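Local coordinates for protein quinoline 2-oxidoreductase medium subunit (Pseudomonas putida, PDB 1T3Q) that binds FAD as the medium subunit of the molybdenum hydroxylase quinoline 2-oxidoreductase and probably passes electrons through this flavin, at residues C[197-200]-C[205-208]; C[211-216]-C[266-271]; C[238-243]-C[274-279]; C[246-251]-C[270-275]. One frame throughout, in Å; residues are numbered along the deposited sequence.

Interaction 1: residues C[197-200]-C[205-208]; sequences AGLS and RCVA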
ATOM      1  N   ALA C 197      30.819 -53.299  -8.135  1.00 24.05           N
ATOM      2  CA  ALA C 197      31.456 -54.549  -8.508  1.00 23.30           C
ATOM      3  C   ALA C 197      32.784 -54.241  -9.175  1.00 25.24           C
ATOM      4  O   ALA C 197      32.827 -53.555 -10.199  1.00 24.15           O
ATOM      5  CB  ALA C 197      30.560 -55.336  -9.455  1.00 24.25           C
ATOM      6  N   GLY C 198      33.861 -54.728  -8.565  1.00 24.24           N
ATOM      7  CA  GLY C 198      35.191 -54.528  -9.111  1.00 24.73           C
ATOM      8  C   GLY C 198      35.679 -55.882  -9.587  1.00 25.15           C
ATOM      9  O   GLY C 198      35.786 -56.821  -8.794  1.00 25.01           O
ATOM     10  N   LEU C 199      35.980 -55.993 -10.876  1.00 25.45           N
ATOM     11  CA  LEU C 199      36.420 -57.264 -11.427  1.00 26.26           C
ATOM     12  C   LEU C 199      37.728 -57.221 -12.188  1.00 29.11           C
ATOM     13  O   LEU C 199      38.097 -56.204 -12.778  1.00 29.77           O
ATOM     14  CB  LEU C 199      35.359 -57.825 -12.372  1.00 25.50           C
ATOM     15  CG  LEU C 199      33.937 -57.982 -11.848  1.00 24.63           C
ATOM     16  CD1 LEU C 199      33.054 -58.495 -12.973  1.00 23.81           C
ATOM     17  CD2 LEU C 199      33.916 -58.930 -10.662  1.00 22.87           C
ATOM     18  N   SER C 200      38.416 -58.354 -12.166  1.00 31.14           N
ATOM     19  CA  SER C 200      39.657 -58.535 -12.893  1.00 33.38           C
ATOM     20  C   SER C 200      39.355 -59.734 -13.784  1.00 34.07           C
ATOM     21  O   SER C 200      39.036 -60.819 -13.291  1.00 32.42           O
ATOM     22  CB  SER C 200      40.807 -58.856 -11.944  1.00 35.07           C
ATOM     23  OG  SER C 200      41.984 -59.133 -12.681  1.00 39.50           O
ATOM     24  N   ARG C 205      37.153 -64.977 -18.193  1.00 39.79           N
ATOM     25  CA  ARG C 205      37.022 -65.565 -16.870  1.00 37.41           C
ATOM     26  C   ARG C 205      37.447 -64.609 -15.754  1.00 34.91           C
ATOM     27  O   ARG C 205      38.449 -63.905 -15.868  1.00 32.84           O
ATOM     28  CB  ARG C 205      37.857 -66.850 -16.825  1.00 36.23           C
ATOM     29  CG  ARG C 205      37.574 -67.775 -15.662  1.00 35.78           C
ATOM     30  CD  ARG C 205      38.365 -69.060 -15.834  1.00 33.82           C
ATOM     31  NE  ARG C 205      37.988 -69.771 -17.055  1.00 32.56           N
ATOM     32  CZ  ARG C 205      36.906 -70.530 -17.174  1.00 29.82           C
ATOM     33  NH1 ARG C 205      36.641 -71.133 -18.321  1.00 30.47           N
ATOM     34  NH2 ARG C 205      36.094 -70.700 -16.140  1.00 28.49           N
ATOM     35  N   CYS C 206      36.674 -64.594 -14.673  1.00 33.49           N
ATOM     36  CA  CYS C 206      36.972 -63.736 -13.531  1.00 32.33           C
ATOM     37  C   CYS C 206      38.108 -64.327 -12.707  1.00 31.30           C
ATOM     38  O   CYS C 206      38.088 -65.507 -12.369  1.00 31.09           O
ATOM     39  CB  CYS C 206      35.726 -63.574 -12.649  1.00 31.06           C
ATOM     40  SG  CYS C 206      35.992 -62.585 -11.150  1.00 30.49           S
ATOM     41  N   VAL C 207      39.100 -63.503 -12.389  1.00 32.22           N
ATOM     42  CA  VAL C 207      40.238 -63.955 -11.597  1.00 32.31           C
ATOM     43  C   VAL C 207      40.227 -63.294 -10.222  1.00 31.03           C
ATOM     44  O   VAL C 207      40.786 -63.820  -9.264  1.00 32.48           O
ATOM     45  CB  VAL C 207      41.578 -63.637 -12.306  1.00 34.34           C
ATOM     46  CG1 VAL C 207      41.605 -64.296 -13.678  1.00 35.52           C
ATOM     47  CG2 VAL C 207      41.760 -62.136 -12.443  1.00 35.17           C
ATOM     48  N   ALA C 208      39.579 -62.137 -10.132  1.00 30.18           N
ATOM     49  CA  ALA C 208      39.481 -61.408  -8.875  1.00 28.45           C
ATOM     50  C   ALA C 208      38.183 -60.613  -8.866  1.00 27.40           C
ATOM     51  O   ALA C 208      37.795 -60.039  -9.883  1.00 27.55           O
ATOM     52  CB  ALA C 208      40.671 -60.469  -8.716  1.00 29.79           C
TER
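With chi1 at 175°, S200 carries OG trans to its own nitrogen, while chi1 of -58° in V207 places CG2 between the backbone N and the carbonyl carbon. The two groups meet side by side in tight packing: S200 OG comes to 3.0 Å from V207 CG2, a short approach for an oxygen and a methyl, and S200 CB is pressed against the same methyl. A208 CB lies next to S200 CB at 3.6 Å on this face of the sheet. The backbone makes a classic beta bulge, V207 and A208 both facing S200 across the hairpin of strands 193-202 and 205-214. S200 N donates to A208 O over 2.9 Å. In return S200 O takes a straight bond from V207 N (2.8 Å, 179° at the hydrogen) and a weak one from A208 N at 3.5 Å. On the other face L199 CD2 touches C206 SG at 4.2 Å; both side chains rest on I235, and L199 also packs on A279 and A280 of helix 261-284. The guanidinium of R205 is held elsewhere, by NH2 bonding to G232 O. Two N-H groups thus converge very unequally on the carbonyl of S200, and the bulge's extra residue is accommodated with V207 N-H still firmly bonded.

Interaction 2: residues C[211-216]-C[266-271]; sequences IALGAV and SLAKAI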
ATOM      1  N   ILE C 211      32.820 -57.389  -4.501  1.00 21.65           N
ATOM      2  CA  ILE C 211      31.417 -57.006  -4.574  1.00 21.06           C
ATOM      3  C   ILE C 211      31.049 -56.336  -3.259  1.00 21.85           C
ATOM      4  O   ILE C 211      31.326 -56.878  -2.188  1.00 20.84           O
ATOM      5  CB  ILE C 211      30.515 -58.246  -4.765  1.00 21.25           C
ATOM      6  CG1 ILE C 211      31.031 -59.092  -5.933  1.00 21.84           C
ATOM      7  CG2 ILE C 211      29.070 -57.812  -5.003  1.00 21.71           C
ATOM      8  CD1 ILE C 211      31.179 -58.330  -7.237  1.00 21.11           C
ATOM      9  N   ALA C 212      30.430 -55.161  -3.339  1.00 21.64           N
ATOM     10  CA  ALA C 212      30.043 -54.425  -2.142  1.00 22.60           C
ATOM     11  C   ALA C 212      28.645 -53.832  -2.246  1.00 23.24           C
ATOM     12  O   ALA C 212      28.235 -53.354  -3.302  1.00 23.27           O
ATOM     13  CB  ALA C 212      31.054 -53.314  -1.866  1.00 20.96           C
ATOM     14  N   LEU C 213      27.918 -53.866  -1.136  1.00 22.62           N
ATOM     15  CA  LEU C 213      26.572 -53.312  -1.084  1.00 23.53           C
ATOM     16  C   LEU C 213      26.516 -52.204  -0.042  1.00 24.34           C
ATOM     17  O   LEU C 213      27.081 -52.332   1.046  1.00 22.83           O
ATOM     18  CB  LEU C 213      25.551 -54.397  -0.728  1.00 25.47           C
ATOM     19  CG  LEU C 213      25.137 -55.369  -1.838  1.00 26.76           C
ATOM     20  CD1 LEU C 213      26.327 -56.216  -2.268  1.00 26.42           C
ATOM     21  CD2 LEU C 213      24.020 -56.258  -1.330  1.00 27.48           C
ATOM     22  N   GLY C 214      25.839 -51.114  -0.385  1.00 23.32           N
ATOM     23  CA  GLY C 214      25.716 -50.006   0.541  1.00 24.84           C
ATOM     24  C   GLY C 214      24.266 -49.623   0.752  1.00 24.99           C
ATOM     25  O   GLY C 214      23.391 -50.036  -0.011  1.00 23.95           O
ATOM     26  N   ALA C 215      24.014 -48.836   1.795  1.00 25.22           N
ATOM     27  CA  ALA C 215      22.670 -48.366   2.122  1.00 26.86           C
ATOM     28  C   ALA C 215      21.729 -49.475   2.580  1.00 27.60           C
ATOM     29  O   ALA C 215      20.573 -49.218   2.905  1.00 29.47           O
ATOM     30  CB  ALA C 215      22.069 -47.628   0.926  1.00 25.86           C
ATOM     31  N   VAL C 216      22.213 -50.711   2.594  1.00 28.82           N
ATOM     32  CA  VAL C 216      21.384 -51.818   3.046  1.00 28.91           C
ATOM     33  C   VAL C 216      21.554 -51.896   4.554  1.00 28.90           C
ATOM     34  O   VAL C 216      20.589 -52.073   5.300  1.00 27.75           O
ATOM     35  CB  VAL C 216      21.811 -53.149   2.398  1.00 29.82           C
ATOM     36  CG1 VAL C 216      20.928 -54.278   2.906  1.00 31.12           C
ATOM     37  CG2 VAL C 216      21.696 -53.045   0.892  1.00 29.52           C
ATOM     38  N   SER C 266      15.239 -57.850  -1.970  1.00 26.39           N
ATOM     39  CA  SER C 266      14.936 -58.187  -3.352  1.00 26.05           C
ATOM     40  C   SER C 266      15.632 -57.201  -4.282  1.00 25.04           C
ATOM     41  O   SER C 266      16.226 -57.593  -5.285  1.00 25.86           O
ATOM     42  CB  SER C 266      13.424 -58.152  -3.588  1.00 27.85           C
ATOM     43  OG  SER C 266      13.128 -58.406  -4.949  1.00 29.86           O
ATOM     44  N   LEU C 267      15.563 -55.919  -3.939  1.00 24.00           N
ATOM     45  CA  LEU C 267      16.194 -54.880  -4.739  1.00 24.67           C
ATOM     46  C   LEU C 267      17.720 -54.991  -4.694  1.00 25.41           C
ATOM     47  O   LEU C 267      18.394 -54.819  -5.709  1.00 24.65           O
ATOM     48  CB  LEU C 267      15.758 -53.493  -4.248  1.00 25.41           C
ATOM     49  CG  LEU C 267      14.274 -53.125  -4.399  1.00 25.92           C
ATOM     50  CD1 LEU C 267      14.020 -51.759  -3.782  1.00 24.44           C
ATOM     51  CD2 LEU C 267      13.879 -53.121  -5.871  1.00 25.75           C
ATOM     52  N   ALA C 268      18.262 -55.282  -3.515  1.00 24.87           N
ATOM     53  CA  ALA C 268      19.704 -55.410  -3.360  1.00 25.52           C
ATOM     54  C   ALA C 268      20.223 -56.529  -4.258  1.00 25.71           C
ATOM     55  O   ALA C 268      21.282 -56.413  -4.866  1.00 24.51           O
ATOM     56  CB  ALA C 268      20.052 -55.700  -1.902  1.00 24.58           C
ATOM     57  N   LYS C 269      19.458 -57.610  -4.343  1.00 26.36           N
ATOM     58  CA  LYS C 269      19.833 -58.755  -5.162  1.00 27.75           C
ATOM     59  C   LYS C 269      19.759 -58.401  -6.650  1.00 28.03           C
ATOM     60  O   LYS C 269      20.653 -58.747  -7.428  1.00 26.68           O
ATOM     61  CB  LYS C 269      18.907 -59.933  -4.830  1.00 29.64           C
ATOM     62  CG  LYS C 269      19.330 -61.282  -5.392  1.00 34.41           C
ATOM     63  CD  LYS C 269      18.862 -61.466  -6.825  1.00 37.93           C
ATOM     64  CE  LYS C 269      19.136 -62.880  -7.318  1.00 39.86           C
ATOM     65  NZ  LYS C 269      18.613 -63.084  -8.698  1.00 41.54           N
ATOM     66  N   ALA C 270      18.702 -57.693  -7.040  1.00 27.26           N
ATOM     67  CA  ALA C 270      18.517 -57.298  -8.436  1.00 26.81           C
ATOM     68  C   ALA C 270      19.597 -56.325  -8.892  1.00 26.20           C
ATOM     69  O   ALA C 270      20.131 -56.448  -9.991  1.00 25.89           O
ATOM     70  CB  ALA C 270      17.137 -56.666  -8.623  1.00 25.03           C
ATOM     71  N   ILE C 271      19.915 -55.357  -8.042  1.00 27.29           N
ATOM     72  CA  ILE C 271      20.928 -54.362  -8.366  1.00 27.05           C
ATOM     73  C   ILE C 271      22.331 -54.971  -8.413  1.00 27.21           C
ATOM     74  O   ILE C 271      23.138 -54.637  -9.286  1.00 26.53           O
ATOM     75  CB  ILE C 271      20.904 -53.216  -7.340  1.00 28.26           C
ATOM     76  CG1 ILE C 271      19.522 -52.552  -7.348  1.00 29.47           C
ATOM     77  CG2 ILE C 271      21.995 -52.202  -7.652  1.00 29.39           C
ATOM     78  CD1 ILE C 271      19.109 -51.993  -8.700  1.00 31.06           C
TER
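Flat side-chain groups play no part where L213 and V216 meet A268: no ring, amide, carboxylate or guanidinium lies between strand and helix, and the surfaces in touch are methyl against methyl. A268 CB is the sole point of the helix segment that both reach. L213 CD2 approaches it to 4.0 Å and V216 CG2 to 4.2 Å, so two branched residues close on one small side chain. In L213, chi1 of -77° sets CG beside the backbone N and chi2 of 65° swings CD2 out to the alanine methyl. V216 has CG1 trans to its nitrogen, and its other branch, CG2, does the touching. Simple strand alternation would not put residues three apart on one side; the chain leaves the strand after G214, and A215, with left-handed backbone angles (phi 68°), turns it so that V216 faces the helix again. The CA atoms of L213 and A268 stand 7.5 Å apart, a separation that the small alanine permits. L251 packs on both L213 and V216, and T248 on L213 and A268. On another side of helix 261-284, S266 and L267 pack on Y653 and T652 of the large subunit. No hydrogen bond crosses between the segments: the end of strand 205-214 and the helix are joined here by buried, non-directional apolar contact, with 87 Å² of surface covered in all.

Interaction 3: residues C[238-243]-C[274-279]; sequences STAATA and RVILKA
A240 sits at the tight centre of this helix pair, its CB set against I276 and L277 of segment 274-279. The CA atoms of A240 and I276 are 6.0 Å apart, a close approach made possible by the single methyl on one side. A240 CB meets L277 CG at 3.6 Å and L277 CD2 at 3.8 Å, the leucine bringing its branch point up to the alanine, while I276 CG2 lies at 3.9 Å from the same methyl. I276 reaches further along the partner helix: CG1 stands beside the backbone N (chi1 -71°) and the chain then runs extended (chi2 174°), which carries CD1 to A243 CB at 3.7 Å. CD1 also lies near A240 O, while CG2 stays on A240 CB, so the two branches divide between the alanines. A240, A243 and I276 are buried; L277, though tightly packed, sits at the partly exposed border. The loose side belongs to S238, R274 and K278, which point elsewhere. R274 forms a salt bridge to D181 and packs on T652 of the large subunit, and S238 OG and T239 OG1 both bond D236 OD2 at the start of their own helix. A241 turns from segment 274-279 to K269 and Q273, earlier on the same helix. The axes of the short segments approach to 8.9 Å, with N-to-C directions 133° apart. Such steeply crossing helices, more opposed than aligned and packed by alanines against larger apolar residues, form part of the helical layer that covers one face of the antiparallel sheet in this CO dehydrogenase flavoprotein C-terminal domain.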
ATOM      1  N   SER C 238      23.226 -66.439 -14.965  1.00 31.83           N
ATOM      2  CA  SER C 238      23.042 -67.349 -13.836  1.00 32.39           C
ATOM      3  C   SER C 238      24.120 -67.193 -12.765  1.00 30.81           C
ATOM      4  O   SER C 238      23.834 -67.298 -11.572  1.00 30.58           O
ATOM      5  CB  SER C 238      23.003 -68.801 -14.322  1.00 34.93           C
ATOM      6  OG  SER C 238      24.222 -69.165 -14.944  1.00 41.08           O
ATOM      7  N   THR C 239      25.354 -66.945 -13.194  1.00 29.38           N
ATOM      8  CA  THR C 239      26.467 -66.781 -12.265  1.00 28.10           C
ATOM      9  C   THR C 239      26.329 -65.472 -11.500  1.00 26.73           C
ATOM     10  O   THR C 239      26.534 -65.424 -10.284  1.00 27.21           O
ATOM     11  CB  THR C 239      27.823 -66.782 -13.009  1.00 29.51           C
ATOM     12  OG1 THR C 239      27.971 -68.013 -13.729  1.00 33.07           O
ATOM     13  CG2 THR C 239      28.973 -66.647 -12.023  1.00 28.03           C
ATOM     14  N   ALA C 240      25.992 -64.405 -12.215  1.00 24.78           N
ATOM     15  CA  ALA C 240      25.819 -63.107 -11.582  1.00 24.45           C
ATOM     16  C   ALA C 240      24.648 -63.196 -10.609  1.00 24.55           C
ATOM     17  O   ALA C 240      24.662 -62.575  -9.547  1.00 23.10           O
ATOM     18  CB  ALA C 240      25.557 -62.040 -12.638  1.00 24.22           C
ATOM     19  N   ALA C 241      23.637 -63.985 -10.973  1.00 24.12           N
ATOM     20  CA  ALA C 241      22.464 -64.162 -10.126  1.00 24.82           C
ATOM     21  C   ALA C 241      22.836 -64.881  -8.832  1.00 24.54           C
ATOM     22  O   ALA C 241      22.414 -64.479  -7.749  1.00 24.17           O
ATOM     23  CB  ALA C 241      21.391 -64.951 -10.871  1.00 26.96           C
ATOM     24  N   THR C 242      23.626 -65.947  -8.946  1.00 24.30           N
ATOM     25  CA  THR C 242      24.043 -66.702  -7.769  1.00 24.67           C
ATOM     26  C   THR C 242      24.913 -65.839  -6.858  1.00 23.07           C
ATOM     27  O   THR C 242      24.774 -65.873  -5.636  1.00 24.31           O
ATOM     28  CB  THR C 242      24.841 -67.966  -8.161  1.00 24.85           C
ATOM     29  OG1 THR C 242      24.027 -68.812  -8.979  1.00 28.01           O
ATOM     30  CG2 THR C 242      25.260 -68.734  -6.920  1.00 25.24           C
ATOM     31  N   ALA C 243      25.809 -65.064  -7.456  1.00 22.73           N
ATOM     32  CA  ALA C 243      26.683 -64.195  -6.673  1.00 23.72           C
ATOM     33  C   ALA C 243      25.855 -63.141  -5.939  1.00 23.74           C
ATOM     34  O   ALA C 243      26.161 -62.781  -4.799  1.00 22.56           O
ATOM     35  CB  ALA C 243      27.704 -63.522  -7.580  1.00 22.45           C
ATOM     36  N   ARG C 274      22.817 -56.938 -11.529  1.00 25.94           N
ATOM     37  CA  ARG C 274      22.958 -56.001 -12.632  1.00 25.77           C
ATOM     38  C   ARG C 274      24.359 -55.401 -12.726  1.00 24.91           C
ATOM     39  O   ARG C 274      24.947 -55.349 -13.809  1.00 23.34           O
ATOM     40  CB  ARG C 274      21.936 -54.870 -12.491  1.00 28.91           C
ATOM     41  CG  ARG C 274      21.972 -53.870 -13.633  1.00 33.47           C
ATOM     42  CD  ARG C 274      21.260 -52.581 -13.258  1.00 36.37           C
ATOM     43  NE  ARG C 274      19.850 -52.783 -12.946  1.00 37.43           N
ATOM     44  CZ  ARG C 274      19.059 -51.841 -12.439  1.00 38.50           C
ATOM     45  NH1 ARG C 274      17.782 -52.107 -12.191  1.00 38.93           N
ATOM     46  NH2 ARG C 274      19.544 -50.637 -12.171  1.00 36.84           N
ATOM     47  N   VAL C 275      24.892 -54.947 -11.596  1.00 23.41           N
ATOM     48  CA  VAL C 275      26.218 -54.337 -11.576  1.00 23.68           C
ATOM     49  C   VAL C 275      27.337 -55.344 -11.869  1.00 21.87           C
ATOM     50  O   VAL C 275      28.338 -55.003 -12.507  1.00 22.57           O
ATOM     51  CB  VAL C 275      26.477 -53.606 -10.221  1.00 25.52           C
ATOM     52  CG1 VAL C 275      26.631 -54.611  -9.086  1.00 26.76           C
ATOM     53  CG2 VAL C 275      27.709 -52.721 -10.338  1.00 27.52           C
ATOM     54  N   ILE C 276      27.174 -56.583 -11.419  1.00 21.63           N
ATOM     55  CA  ILE C 276      28.184 -57.601 -11.684  1.00 21.07           C
ATOM     56  C   ILE C 276      28.280 -57.826 -13.194  1.00 23.03           C
ATOM     57  O   ILE C 276      29.372 -57.831 -13.761  1.00 23.59           O
ATOM     58  CB  ILE C 276      27.838 -58.941 -11.010  1.00 21.24           C
ATOM     59  CG1 ILE C 276      28.014 -58.821  -9.495  1.00 20.24           C
ATOM     60  CG2 ILE C 276      28.717 -60.058 -11.580  1.00 20.61           C
ATOM     61  CD1 ILE C 276      27.558 -60.046  -8.730  1.00 21.87           C
ATOM     62  N   LEU C 277      27.133 -58.012 -13.843  1.00 23.04           N
ATOM     63  CA  LEU C 277      27.116 -58.224 -15.286  1.00 24.56           C
ATOM     64  C   LEU C 277      27.715 -57.019 -16.003  1.00 25.17           C
ATOM     65  O   LEU C 277      28.453 -57.165 -16.978  1.00 27.06           O
ATOM     66  CB  LEU C 277      25.680 -58.466 -15.772  1.00 23.56           C
ATOM     67  CG  LEU C 277      25.096 -59.834 -15.410  1.00 23.39           C
ATOM     68  CD1 LEU C 277      23.590 -59.860 -15.640  1.00 23.41           C
ATOM     69  CD2 LEU C 277      25.788 -60.900 -16.250  1.00 23.16           C
ATOM     70  N   LYS C 278      27.404 -55.827 -15.508  1.00 25.49           N
ATOM     71  CA  LYS C 278      27.910 -54.600 -16.109  1.00 25.51           C
ATOM     72  C   LYS C 278      29.428 -54.502 -15.964  1.00 25.69           C
ATOM     73  O   LYS C 278      30.128 -54.120 -16.904  1.00 25.54           O
ATOM     74  CB  LYS C 278      27.238 -53.384 -15.457  1.00 25.38           C
ATOM     75  CG  LYS C 278      27.476 -52.064 -16.180  1.00 25.80           C
ATOM     76  N   ALA C 279      29.936 -54.848 -14.784  1.00 24.73           N
ATOM     77  CA  ALA C 279      31.372 -54.800 -14.532  1.00 26.65           C
ATOM     78  C   ALA C 279      32.110 -55.820 -15.392  1.00 27.83           C
ATOM     79  O   ALA C 279      33.213 -55.556 -15.870  1.00 28.82           O
ATOM     80  CB  ALA C 279      31.658 -55.056 -13.055  1.00 26.26           C
TER

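Interaction 4: residues C[246-251]-C[270-275]; sequences LATEGL and AITQRV
T272 points its CB from helix 261-284 toward A247 and T248 near the end of the helix opposite, and splits there into two branches with separate tasks. CG2, trans to the backbone N, is the apolar arm and lies 4.1 Å from A247 CB, methyl to methyl. OG1 stands beside the backbone N at chi1 -67°, which turns it back along its own helix to donate a hydrogen bond to A268 O, one turn earlier. The hydroxyl is thereby satisfied within the helix, and T248 CG2 comes no nearer than 4.5 Å to T272 OG1, a loose approach. The CA atoms of A247 and T272 are 7.8 Å apart. T272 lies on the sheet-facing side of helix 261-284: it also touches I211 and L213 of strand 205-214 and A195 of strand 193-202, neighbouring strands of the antiparallel sheet, so that helix, helix and sheet converge on this one residue. T248 OG1 likewise turns to its own helix, where it is shared between A244 O and E245 O, while CG2 is offered to the neighbour. Just beyond, E249 leaves helical geometry and a type II beta turn runs from T248 to L251. G250 takes the positive phi (96°) at the third position of that turn, which is closed by L251 N bonding to T248 O at 3.2 Å.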
ATOM      1  N   LEU C 246      24.377 -64.672  -2.827  1.00 24.82           N
ATOM      2  CA  LEU C 246      25.421 -64.822  -1.822  1.00 25.24           C
ATOM      3  C   LEU C 246      25.781 -63.486  -1.192  1.00 24.66           C
ATOM      4  O   LEU C 246      26.048 -63.407   0.005  1.00 25.14           O
ATOM      5  CB  LEU C 246      26.674 -65.439  -2.448  1.00 24.77           C
ATOM      6  CG  LEU C 246      26.594 -66.899  -2.894  1.00 26.53           C
ATOM      7  CD1 LEU C 246      27.872 -67.273  -3.629  1.00 24.23           C
ATOM      8  CD2 LEU C 246      26.388 -67.797  -1.681  1.00 26.02           C
ATOM      9  N   ALA C 247      25.781 -62.434  -2.002  1.00 25.17           N
ATOM     10  CA  ALA C 247      26.120 -61.094  -1.533  1.00 24.71           C
ATOM     11  C   ALA C 247      25.066 -60.474  -0.623  1.00 26.03           C
ATOM     12  O   ALA C 247      25.380 -59.613   0.196  1.00 24.29           O
ATOM     13  CB  ALA C 247      26.359 -60.179  -2.725  1.00 24.78           C
ATOM     14  N   THR C 248      23.819 -60.910  -0.760  1.00 27.41           N
ATOM     15  CA  THR C 248      22.741 -60.340   0.043  1.00 30.04           C
ATOM     16  C   THR C 248      22.282 -61.202   1.206  1.00 31.86           C
ATOM     17  O   THR C 248      21.571 -60.727   2.091  1.00 33.41           O
ATOM     18  CB  THR C 248      21.517 -60.011  -0.842  1.00 29.94           C
ATOM     19  OG1 THR C 248      21.070 -61.198  -1.510  1.00 31.18           O
ATOM     20  CG2 THR C 248      21.886 -58.965  -1.887  1.00 30.73           C
ATOM     21  N   GLU C 249      22.683 -62.467   1.225  1.00 34.27           N
ATOM     22  CA  GLU C 249      22.270 -63.338   2.316  1.00 36.04           C
ATOM     23  C   GLU C 249      22.925 -62.900   3.623  1.00 36.33           C
ATOM     24  O   GLU C 249      24.121 -62.598   3.668  1.00 37.99           O
ATOM     25  N   GLY C 250      22.123 -62.846   4.681  1.00 36.70           N
ATOM     26  CA  GLY C 250      22.639 -62.430   5.970  1.00 35.62           C
ATOM     27  C   GLY C 250      22.406 -60.954   6.228  1.00 34.93           C
ATOM     28  O   GLY C 250      22.497 -60.495   7.366  1.00 35.71           O
ATOM     29  N   LEU C 251      22.106 -60.201   5.176  1.00 33.20           N
ATOM     30  CA  LEU C 251      21.867 -58.772   5.334  1.00 32.26           C
ATOM     31  C   LEU C 251      20.529 -58.527   6.020  1.00 32.29           C
ATOM     32  O   LEU C 251      19.577 -59.281   5.835  1.00 30.32           O
ATOM     33  CB  LEU C 251      21.900 -58.066   3.975  1.00 31.59           C
ATOM     34  CG  LEU C 251      23.227 -58.152   3.216  1.00 29.50           C
ATOM     35  CD1 LEU C 251      23.125 -57.352   1.933  1.00 30.35           C
ATOM     36  CD2 LEU C 251      24.364 -57.621   4.083  1.00 29.69           C
ATOM     37  N   ALA C 270      18.702 -57.693  -7.040  1.00 27.26           N
ATOM     38  CA  ALA C 270      18.517 -57.298  -8.436  1.00 26.81           C
ATOM     39  C   ALA C 270      19.597 -56.325  -8.892  1.00 26.20           C
ATOM     40  O   ALA C 270      20.131 -56.448  -9.991  1.00 25.89           O
ATOM     41  CB  ALA C 270      17.137 -56.666  -8.623  1.00 25.03           C
ATOM     42  N   ILE C 271      19.915 -55.357  -8.042  1.00 27.29           N
ATOM     43  CA  ILE C 271      20.928 -54.362  -8.366  1.00 27.05           C
ATOM     44  C   ILE C 271      22.331 -54.971  -8.413  1.00 27.21           C
ATOM     45  O   ILE C 271      23.138 -54.637  -9.286  1.00 26.53           O
ATOM     46  CB  ILE C 271      20.904 -53.216  -7.340  1.00 28.26           C
ATOM     47  CG1 ILE C 271      19.522 -52.552  -7.348  1.00 29.47           C
ATOM     48  CG2 ILE C 271      21.995 -52.202  -7.652  1.00 29.39           C
ATOM     49  CD1 ILE C 271      19.109 -51.993  -8.700  1.00 31.06           C
ATOM     50  N   THR C 272      22.618 -55.863  -7.471  1.00 26.04           N
ATOM     51  CA  THR C 272      23.926 -56.507  -7.409  1.00 25.86           C
ATOM     52  C   THR C 272      24.171 -57.347  -8.656  1.00 26.49           C
ATOM     53  O   THR C 272      25.250 -57.303  -9.246  1.00 24.58           O
ATOM     54  CB  THR C 272      24.043 -57.393  -6.156  1.00 25.12           C
ATOM     55  OG1 THR C 272      24.022 -56.560  -4.990  1.00 22.39           O
ATOM     56  CG2 THR C 272      25.338 -58.198  -6.177  1.00 24.27           C
ATOM     57  N   GLN C 273      23.160 -58.110  -9.059  1.00 25.85           N
ATOM     58  CA  GLN C 273      23.271 -58.939 -10.248  1.00 26.22           C
ATOM     59  C   GLN C 273      23.536 -58.052 -11.458  1.00 25.97           C
ATOM     60  O   GLN C 273      24.381 -58.359 -12.300  1.00 26.38           O
ATOM     61  CB  GLN C 273      21.978 -59.732 -10.450  1.00 26.13           C
ATOM     62  CG  GLN C 273      21.867 -60.399 -11.801  1.00 29.80           C
ATOM     63  CD  GLN C 273      20.634 -61.275 -11.919  1.00 31.89           C
ATOM     64  OE1 GLN C 273      20.263 -61.690 -13.014  1.00 34.88           O
ATOM     65  NE2 GLN C 273      20.000 -61.569 -10.788  1.00 32.25           N
ATOM     66  N   ARG C 274      22.817 -56.938 -11.529  1.00 25.94           N
ATOM     67  CA  ARG C 274      22.958 -56.001 -12.632  1.00 25.77           C
ATOM     68  C   ARG C 274      24.359 -55.401 -12.726  1.00 24.91           C
ATOM     69  O   ARG C 274      24.947 -55.349 -13.809  1.00 23.34           O
ATOM     70  CB  ARG C 274      21.936 -54.870 -12.491  1.00 28.91           C
ATOM     71  CG  ARG C 274      21.972 -53.870 -13.633  1.00 33.47           C
ATOM     72  CD  ARG C 274      21.260 -52.581 -13.258  1.00 36.37           C
ATOM     73  NE  ARG C 274      19.850 -52.783 -12.946  1.00 37.43           N
ATOM     74  CZ  ARG C 274      19.059 -51.841 -12.439  1.00 38.50           C
ATOM     75  NH1 ARG C 274      17.782 -52.107 -12.191  1.00 38.93           N
ATOM     76  NH2 ARG C 274      19.544 -50.637 -12.171  1.00 36.84           N
ATOM     77  N   VAL C 275      24.892 -54.947 -11.596  1.00 23.41           N
ATOM     78  CA  VAL C 275      26.218 -54.337 -11.576  1.00 23.68           C
ATOM     79  C   VAL C 275      27.337 -55.344 -11.869  1.00 21.87           C
ATOM     80  O   VAL C 275      28.338 -55.003 -12.507  1.00 22.57           O
ATOM     81  CB  VAL C 275      26.477 -53.606 -10.221  1.00 25.52           C
ATOM     82  CG1 VAL C 275      26.631 -54.611  -9.086  1.00 26.76           C
ATOM     83  CG2 VAL C 275      27.709 -52.721 -10.338  1.00 27.52           C
TER

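Overall arrangement
Interaction 1 is the surface member of the set: a partly exposed hairpin contact held by directional backbone bonds. The other three are buried, and no hydrogen bond crosses any of them. Interactions 3 and 4 join the same two helices, 237-248 and 261-284, at successive levels, while interaction 2 ties the latter helix to strand 205-214. Interactions 2 and 4 nearly merge, their centres 5 Å apart, with L213 CD2 reaching T248 CG2 at 3.5 Å. Interaction 1 meets the helix through A197 and L199: A197 O lies 3.4 Å from A279 CB of interaction 3. Backbone bonding thus shapes the sheet, and alanine methyls packed against branched side chains join the helices to one another and to it.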